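Local coordinates for B12-binding domain-containing protein (Kitasatospora setae, PDB 6WTE), which binds cobalamin and a [4Fe-4S] cluster and, as the radical SAM methylase TsrM, probably transfers methyl groups by a non-radical route, at residues Y355-E358 against D359-L363. Sequence-based numbering, arbitrary orientation.
Sequences YTFE and DTERL. With EDO (1,2-ethanediol), chain M.
T356 and D359 form a capping box at the N-terminus of helix 357-369, which packs on strand 327-335 of the radical SAM core. The D359 side chain takes the N-H of T356: T356 N donates to D359 OD2 over 2.9 Å, nearly straight at 168°, reaching the oxygen on its anti side and 24° out of the carboxylate plane. The T356 hydroxyl, at the N-cap, accepts a weak bond from E358 N (OG1 to N 3.3 Å, 128°), one residue short of D359. With chi1 at -65°, D359 CG lies beside its own backbone N, and the carboxylate thus turns back to the start of the helix, where OD2 also comes against Y355 CB. E358 OE2 makes a second weak bond with T356 OG1.

Among backbone bonds, D359 N bonds T356 O, while E361 N to F357 O and R362 N to E358 O begin the regular helical pattern. Nonpolar contact is slight: the F357 ring approaches T360 CG2 obliquely, at 4.3 Å from CE1.

Just ahead of the cap, the Y355 side chain lies about 7 Å from the iron-sulfur cluster, its OH hydrogen-bonded to S334 O and K346 NZ. T360 OG1 bonds S334 OG and a water, which itself donates to T356 O at 2.8 Å.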
loop_
_atom_site.group_PDB
_atom_site.type_symbol
_atom_site.label_atom_id
_atom_site.label_comp_id
_atom_site.label_asym_id
_atom_site.label_seq_id
_atom_site.Cartn_x
_atom_site.Cartn_y
_atom_site.Cartn_z
ATOM N N TYR A 355 -2.798 18.762 12.034
ATOM C CA TYR A 355 -3.024 18.232 13.371
ATOM C C TYR A 355 -1.913 18.689 14.304
ATOM O O TYR A 355 -0.890 19.241 13.885
ATOM C CB TYR A 355 -3.144 16.699 13.380
ATOM C CG TYR A 355 -1.941 15.929 12.871
ATOM C CD1 TYR A 355 -0.854 15.664 13.693
ATOM C CD2 TYR A 355 -1.915 15.430 11.576
ATOM C CE1 TYR A 355 0.236 14.941 13.230
ATOM C CE2 TYR A 355 -0.833 14.709 11.105
ATOM C CZ TYR A 355 0.240 14.470 11.933
ATOM O OH TYR A 355 1.310 13.743 11.459
ATOM N N THR A 356 -2.164 18.478 15.590
ATOM C CA THR A 356 -1.198 18.684 16.652
ATOM C C THR A 356 -1.088 17.394 17.445
ATOM O O THR A 356 -1.848 16.444 17.237
ATOM C CB THR A 356 -1.616 19.819 17.591
ATOM O OG1 THR A 356 -2.776 19.404 18.321
ATOM C CG2 THR A 356 -1.944 21.067 16.796
ATOM N N PHE A 357 -0.158 17.369 18.397
ATOM C CA PHE A 357 -0.043 16.165 19.207
ATOM C C PHE A 357 -1.291 15.938 20.057
ATOM O O PHE A 357 -1.605 14.789 20.386
ATOM C CB PHE A 357 1.202 16.228 20.086
ATOM C CG PHE A 357 1.488 14.943 20.804
ATOM C CD1 PHE A 357 1.761 13.787 20.089
ATOM C CD2 PHE A 357 1.477 14.886 22.186
ATOM C CE1 PHE A 357 2.023 12.595 20.743
ATOM C CE2 PHE A 357 1.735 13.695 22.848
ATOM C CZ PHE A 357 2.010 12.551 22.123
ATOM N N GLU A 358 -2.033 17.001 20.388
ATOM C CA GLU A 358 -3.264 16.819 21.158
ATOM C C GLU A 358 -4.241 15.911 20.436
ATOM O O GLU A 358 -5.018 15.202 21.083
ATOM C CB GLU A 358 -3.944 18.164 21.439
ATOM C CG GLU A 358 -3.157 19.140 22.279
ATOM C CD GLU A 358 -2.737 20.377 21.489
ATOM O OE1 GLU A 358 -1.524 20.672 21.449
ATOM O OE2 GLU A 358 -3.615 21.049 20.903
ATOM N N ASP A 359 -4.227 15.929 19.097
ATOM C CA ASP A 359 -5.139 15.091 18.328
ATOM C C ASP A 359 -4.814 13.615 18.506
ATOM O O ASP A 359 -5.723 12.785 18.595
ATOM C CB ASP A 359 -5.099 15.484 16.850
ATOM C CG ASP A 359 -5.624 16.886 16.610
ATOM O OD1 ASP A 359 -6.726 17.209 17.094
ATOM O OD2 ASP A 359 -4.927 17.683 15.957
ATOM N N THR A 360 -3.523 13.266 18.551
ATOM C CA THR A 360 -3.150 11.882 18.827
ATOM C C THR A 360 -3.476 11.509 20.270
ATOM O O THR A 360 -3.946 10.397 20.542
ATOM C CB THR A 360 -1.664 11.664 18.525
ATOM O OG1 THR A 360 -1.440 11.742 17.105
ATOM C CG2 THR A 360 -1.203 10.296 19.014
ATOM N N GLU A 361 -3.228 12.426 21.211
ATOM C CA GLU A 361 -3.584 12.170 22.602
ATOM C C GLU A 361 -5.081 11.918 22.751
ATOM O O GLU A 361 -5.494 11.004 23.473
ATOM C CB GLU A 361 -3.145 13.347 23.473
ATOM C CG GLU A 361 -3.413 13.173 24.957
ATOM C CD GLU A 361 -2.385 12.306 25.658
ATOM O OE1 GLU A 361 -2.789 11.365 26.375
ATOM O OE2 GLU A 361 -1.174 12.569 25.499
ATOM N N ARG A 362 -5.908 12.730 22.086
ATOM C CA ARG A 362 -7.349 12.529 22.193
ATOM C C ARG A 362 -7.771 11.228 21.532
ATOM O O ARG A 362 -8.610 10.503 22.073
ATOM C CB ARG A 362 -8.117 13.703 21.587
ATOM C CG ARG A 362 -9.631 13.551 21.761
ATOM C CD ARG A 362 -10.422 14.760 21.289
ATOM N NE ARG A 362 -10.353 14.950 19.844
ATOM C CZ ARG A 362 -11.138 15.786 19.168
ATOM N NH1 ARG A 362 -12.054 16.503 19.810
ATOM N NH2 ARG A 362 -11.015 15.904 17.854
ATOM N N LEU A 363 -7.203 10.914 20.369
ATOM C CA LEU A 363 -7.524 9.649 19.719
ATOM C C LEU A 363 -7.254 8.480 20.651
ATOM O O LEU A 363 -8.099 7.591 20.819
ATOM C CB LEU A 363 -6.710 9.509 18.433
ATOM C CG LEU A 363 -6.894 8.270 17.552
ATOM C CD1 LEU A 363 -6.447 8.638 16.151
ATOM C CD2 LEU A 363 -6.061 7.101 18.045
HETATM C C1 EDO M . -2.218 22.689 13.458
HETATM O O1 EDO M . -1.255 21.975 12.673
HETATM C C2 EDO M . -3.539 21.929 13.480
HETATM O O2 EDO M . -4.282 22.223 12.292
HETATM O O HOH W 1 -0.696 14.040 16.539
#